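Local coordinates for protein putative enoyl-CoA hydratase/isomerase (Mycobacterium abscessus, PDB 4MI2) that probably isomerises or hydrates acyl-CoA substrates as a crotonase-family enzyme, with a likely role in the ring-epoxide isomerase step of phenylacetate degradation, at residues D127-G132 with L185-V190; V116-G121 with A147-L152. All blocks are in the same frame, centred on the assembly; numbering follows the deposited sequence.

Contact 1 of 2, residues D127-G132 with L185-V190; sequences DIRIAG and LVHEVV
Strands 128-132 and 188-190 run parallel with their axes 31° apart, Ala131 gripping the partner chain from both peptide ends: its N donates to Glu188 O and its O accepts from Val190 N at 2.8 Å, both bonds nearly straight. Upstream the pairing continues less regularly, His187 N reaching Arg129 O at 3.0 Å. There the imidazole of His187 takes over the acceptor role of a backbone carbonyl: ND1 receives the N-H of Arg129 at 3.2 Å, the donor tilted 34° out of the ring plane. With CG anti to its own carbonyl carbon (chi1 -64°), the ring is directed at the start of strand 128-132, where CE1 comes to 3.2 Å from Asp127 O, just before the strand. Ile128 CD1 sits over one ring face in a CH-pi contact, 4.3 Å from the centroid. The Arg129 chain bends at chi3 and carries its guanidinium beside Leu185, where NE makes a weak hydrogen bond to Leu185 O; NH2 lies 3.6 Å from His187 CE1, the two flat groups inclined to each other. Further along, on the sheet face bearing Ile130, Ile130 CD1 packs alongside Glu188 CB and its CG2 meets Val190 CG2 at 4.0 Å. Ala131 points to the other face, its CB against Val186 CG1 and the aromatic side chain of Phe137. The contact adds strand 188-190 to the edge of the larger sheet of the crotonase fold, next to strand 128-132, itself paired on its other side with strand 107-111. His187 NE2 is hydrogen-bonded to Ser163 O of the second subunit; with ND1 accepting and NE2 facing a carbonyl, the imidazole is probably neutral, protonated on NE2, a state the nearby Arg129 would favour. The same ring thus completes the sheet edge and ties it to the trimer interface.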
loop_
_atom_site.group_PDB
_atom_site.type_symbol
_atom_site.label_atom_id
_atom_site.label_comp_id
_atom_site.label_asym_id
_atom_site.label_seq_id
_atom_site.Cartn_x
_atom_site.Cartn_y
_atom_site.Cartn_z
ATOM N N ASP B 127 -9.945 -2.818 13.611
ATOM C CA ASP B 127 -9.047 -3.813 13.011
ATOM C C ASP B 127 -9.751 -4.733 12.001
ATOM O O ASP B 127 -9.184 -5.069 10.962
ATOM C CB ASP B 127 -8.400 -4.661 14.105
ATOM C CG ASP B 127 -7.616 -3.825 15.090
ATOM O OD1 ASP B 127 -6.746 -3.072 14.619
ATOM O OD2 ASP B 127 -7.878 -3.895 16.322
ATOM N N ILE B 128 -10.975 -5.140 12.323
ATOM C CA ILE B 128 -11.739 -6.099 11.516
ATOM C C ILE B 128 -13.098 -5.479 11.244
ATOM O O ILE B 128 -13.754 -4.986 12.160
ATOM C CB ILE B 128 -11.942 -7.458 12.245
ATOM C CG1 ILE B 128 -10.613 -8.032 12.763
ATOM C CG2 ILE B 128 -12.641 -8.479 11.340
ATOM C CD1 ILE B 128 -9.664 -8.505 11.681
ATOM N N ARG B 129 -13.515 -5.517 9.987
ATOM C CA ARG B 129 -14.715 -4.831 9.515
ATOM C C ARG B 129 -15.628 -5.850 8.851
ATOM O O ARG B 129 -15.245 -6.481 7.868
ATOM C CB ARG B 129 -14.343 -3.736 8.499
ATOM C CG ARG B 129 -13.965 -2.392 9.114
ATOM C CD ARG B 129 -13.289 -1.466 8.101
ATOM N NE ARG B 129 -11.989 -2.001 7.711
ATOM C CZ ARG B 129 -10.873 -1.883 8.419
ATOM N NH1 ARG B 129 -10.850 -1.192 9.551
ATOM N NH2 ARG B 129 -9.769 -2.454 7.981
ATOM N N ILE B 130 -16.825 -6.009 9.405
ATOM C CA ILE B 130 -17.835 -6.901 8.850
ATOM C C ILE B 130 -18.996 -6.066 8.305
ATOM O O ILE B 130 -19.609 -5.300 9.039
ATOM C CB ILE B 130 -18.399 -7.856 9.922
ATOM C CG1 ILE B 130 -17.277 -8.547 10.722
ATOM C CG2 ILE B 130 -19.339 -8.864 9.283
ATOM C CD1 ILE B 130 -16.426 -9.508 9.915
ATOM N N ALA B 131 -19.303 -6.224 7.023
ATOM C CA ALA B 131 -20.338 -5.421 6.389
ATOM C C ALA B 131 -21.547 -6.257 6.007
ATOM O O ALA B 131 -21.416 -7.412 5.591
ATOM C CB ALA B 131 -19.782 -4.719 5.156
ATOM N N GLY B 132 -22.726 -5.657 6.155
ATOM C CA GLY B 132 -23.961 -6.245 5.666
ATOM C C GLY B 132 -24.041 -6.034 4.167
ATOM O O GLY B 132 -23.406 -5.121 3.633
ATOM N N LEU B 185 -11.661 -2.800 1.667
ATOM C CA LEU B 185 -12.201 -1.853 2.633
ATOM C C LEU B 185 -12.851 -2.579 3.811
ATOM O O LEU B 185 -12.894 -2.046 4.916
ATOM C CB LEU B 185 -13.228 -0.935 1.973
ATOM C CG LEU B 185 -13.706 0.246 2.836
ATOM C CD1 LEU B 185 -12.595 1.275 3.007
ATOM C CD2 LEU B 185 -14.937 0.910 2.243
ATOM N N VAL B 186 -13.382 -3.773 3.563
ATOM C CA VAL B 186 -13.943 -4.612 4.622
ATOM C C VAL B 186 -13.429 -6.040 4.452
ATOM O O VAL B 186 -13.037 -6.434 3.351
ATOM C CB VAL B 186 -15.495 -4.596 4.624
ATOM C CG1 VAL B 186 -16.010 -3.182 4.851
ATOM C CG2 VAL B 186 -16.069 -5.177 3.333
ATOM N N HIS B 187 -13.438 -6.811 5.535
ATOM C CA HIS B 187 -12.928 -8.181 5.494
ATOM C C HIS B 187 -13.964 -9.188 5.017
ATOM O O HIS B 187 -13.611 -10.208 4.449
ATOM C CB HIS B 187 -12.414 -8.597 6.864
ATOM C CG HIS B 187 -11.243 -7.793 7.323
ATOM N ND1 HIS B 187 -11.368 -6.515 7.827
ATOM C CD2 HIS B 187 -9.921 -8.074 7.330
ATOM C CE1 HIS B 187 -10.176 -6.047 8.133
ATOM N NE2 HIS B 187 -9.280 -6.974 7.843
ATOM N N GLU B 188 -15.237 -8.893 5.252
ATOM C CA GLU B 188 -16.311 -9.859 5.041
ATOM C C GLU B 188 -17.618 -9.132 4.761
ATOM O O GLU B 188 -17.900 -8.087 5.353
ATOM C CB GLU B 188 -16.467 -10.734 6.296
ATOM C CG GLU B 188 -17.411 -11.929 6.159
ATOM C CD GLU B 188 -16.721 -13.206 5.713
ATOM O OE1 GLU B 188 -15.639 -13.119 5.080
ATOM O OE2 GLU B 188 -17.257 -14.303 5.999
ATOM N N VAL B 189 -18.400 -9.689 3.848
ATOM C CA VAL B 189 -19.756 -9.227 3.589
ATOM C C VAL B 189 -20.701 -10.359 3.977
ATOM O O VAL B 189 -20.535 -11.478 3.519
ATOM C CB VAL B 189 -19.985 -8.889 2.098
ATOM C CG1 VAL B 189 -21.443 -8.508 1.853
ATOM C CG2 VAL B 189 -19.056 -7.769 1.644
ATOM N N VAL B 190 -21.679 -10.060 4.827
ATOM C CA VAL B 190 -22.697 -11.033 5.209
ATOM C C VAL B 190 -24.088 -10.490 4.871
ATOM O O VAL B 190 -24.234 -9.361 4.397
ATOM C CB VAL B 190 -22.586 -11.413 6.705
ATOM C CG1 VAL B 190 -21.258 -12.110 6.973
ATOM C CG2 VAL B 190 -22.746 -10.199 7.611
#

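Contact 2 of 2, residues V116-G121 with A147-L152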
loop_
_atom_site.group_PDB
_atom_site.type_symbol
_atom_site.label_atom_id
_atom_site.label_comp_id
_atom_site.label_asym_id
_atom_site.label_seq_id
_atom_site.Cartn_x
_atom_site.Cartn_y
_atom_site.Cartn_z
ATOM N N VAL B 116 -20.679 6.904 6.250
ATOM C CA VAL B 116 -20.147 8.035 5.511
ATOM C C VAL B 116 -19.576 9.096 6.416
ATOM O O VAL B 116 -20.010 9.244 7.558
ATOM C CB VAL B 116 -21.212 8.699 4.596
ATOM C CG1 VAL B 116 -21.855 7.673 3.674
ATOM C CG2 VAL B 116 -22.279 9.395 5.420
ATOM N N GLY B 117 -18.619 9.854 5.879
ATOM C CA GLY B 117 -18.005 10.933 6.620
ATOM C C GLY B 117 -17.261 10.382 7.811
ATOM O O GLY B 117 -16.560 9.373 7.695
ATOM N N ALA B 118 -17.436 11.024 8.961
ATOM C CA ALA B 118 -16.861 10.546 10.218
ATOM C C ALA B 118 -17.281 9.123 10.558
ATOM O O ALA B 118 -16.586 8.427 11.308
ATOM C CB ALA B 118 -17.262 11.468 11.347
ATOM N N GLY B 119 -18.429 8.693 10.041
ATOM C CA GLY B 119 -18.872 7.311 10.236
ATOM C C GLY B 119 -17.909 6.335 9.584
ATOM O O GLY B 119 -17.577 5.291 10.157
ATOM N N LEU B 120 -17.457 6.690 8.378
ATOM C CA LEU B 120 -16.446 5.919 7.675
ATOM C C LEU B 120 -15.116 5.976 8.431
ATOM O O LEU B 120 -14.461 4.960 8.605
ATOM C CB LEU B 120 -16.288 6.432 6.237
ATOM C CG LEU B 120 -15.420 5.620 5.278
ATOM C CD1 LEU B 120 -15.943 4.200 5.137
ATOM C CD2 LEU B 120 -15.365 6.306 3.911
ATOM N N GLY B 121 -14.738 7.161 8.904
ATOM C CA GLY B 121 -13.488 7.333 9.655
ATOM C C GLY B 121 -13.446 6.428 10.865
ATOM O O GLY B 121 -12.429 5.802 11.165
ATOM N N ALA B 147 -12.898 18.873 3.237
ATOM C CA ALA B 147 -11.841 18.001 2.733
ATOM C C ALA B 147 -11.849 16.610 3.383
ATOM O O ALA B 147 -12.170 15.617 2.725
ATOM C CB ALA B 147 -10.488 18.677 2.892
ATOM N N ALA B 148 -11.508 16.543 4.668
ATOM C CA ALA B 148 -11.398 15.269 5.391
ATOM C C ALA B 148 -11.177 15.505 6.874
ATOM O O ALA B 148 -10.512 16.477 7.263
ATOM C CB ALA B 148 -10.243 14.441 4.853
ATOM N N ASP B 149 -11.756 14.624 7.686
ATOM C CA ASP B 149 -11.433 14.520 9.092
ATOM C C ASP B 149 -11.592 13.069 9.578
ATOM O O ASP B 149 -11.770 12.159 8.773
ATOM C CB ASP B 149 -12.226 15.530 9.935
ATOM C CG ASP B 149 -13.735 15.401 9.784
ATOM O OD1 ASP B 149 -14.277 14.297 10.030
ATOM O OD2 ASP B 149 -14.381 16.437 9.460
ATOM N N SER B 150 -11.455 12.857 10.883
ATOM C CA SER B 150 -11.559 11.526 11.477
ATOM C C SER B 150 -10.512 10.548 10.936
ATOM O O SER B 150 -10.769 9.345 10.856
ATOM C CB SER B 150 -12.977 10.970 11.284
ATOM O OG SER B 150 -13.930 11.886 11.765
ATOM N N ALA B 151 -9.338 11.085 10.586
ATOM C CA ALA B 151 -8.173 10.323 10.122
ATOM C C ALA B 151 -8.325 9.693 8.732
ATOM O O ALA B 151 -7.451 8.931 8.276
ATOM C CB ALA B 151 -7.783 9.263 11.138
ATOM N N LEU B 152 -9.401 10.056 8.043
ATOM C CA LEU B 152 -9.767 9.430 6.778
ATOM C C LEU B 152 -8.780 9.731 5.653
ATOM O O LEU B 152 -8.627 8.917 4.742
ATOM C CB LEU B 152 -11.178 9.867 6.394
ATOM C CG LEU B 152 -12.143 8.894 5.736
ATOM C CD1 LEU B 152 -12.136 7.497 6.346
ATOM C CD2 LEU B 152 -13.533 9.505 5.815
HETATM O O HOH W 1 -10.161 6.621 10.167
#
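Asp149 approaches the start of helix 118-124 with one carboxylate oxygen, OD1 lying 4.3 Å from Ala118 CB. That oxygen accepts the hydroxyl of Ser150 at 3.0 Å, on its anti side and 20° out of the carboxylate plane, while OD2 is hydrogen-bonded to Gln240 of the third subunit. Asp149 also opens a type I' turn ending at Leu152, in which Ser150 and Ala151 both have positive phi. Ser150 presses straight onto the helix: its OG, anti to the carbonyl carbon (chi1 -53°), rests 3.4 Å from Ala118 CB, and its CB faces the bare CA of Gly121 at 4.0 Å. With no side chain on Gly121, the turn and the helix backbone come this close. Ser150 O is linked to Gly121 O by a water that donates to both carbonyls. Ala151, at the N-cap of helix 152-160, directs its peptide N-H to Glu236 of the third subunit. Leu152 then turns back with its two methyls spread along the helix, CD1 3.6 Å from Gly121 CA and close to Leu120 CG, whose side chain it crosses at about a right angle, and CD2 3.6 Å from Gly117 O. In crotonases the N-terminal end of the helix equivalent to 118-124 typically lends a peptide N-H to the oxyanion hole that holds the thioester carbonyl, so this turn probably packs beside the active site. Direct contact is mainly van der Waals, the polar link is carried by water, and the carboxylate is oriented by the neighbouring serine and by a partner subunit.

How the contacts relate
Along the chain the segments alternate: 116-121, 127-132, 147-152, then 185-190. The centres of contacts 1 and 2 are about 17 Å apart, and their nearest atoms come within about 4 Å without touching. Helix 118-124 of contact 2 leads directly into strand 128-132 of contact 1, so the two contacts lie on consecutive elements of the chain. Helix 152-160, which begins in contact 2, packs against Leu185 and Arg129 of contact 1. One contact closes the edge of the main sheet, the other packs a loop on a helix beside it; they meet different copies in the trimer, the second and third subunits respectively, so each contact lies at a different subunit interface.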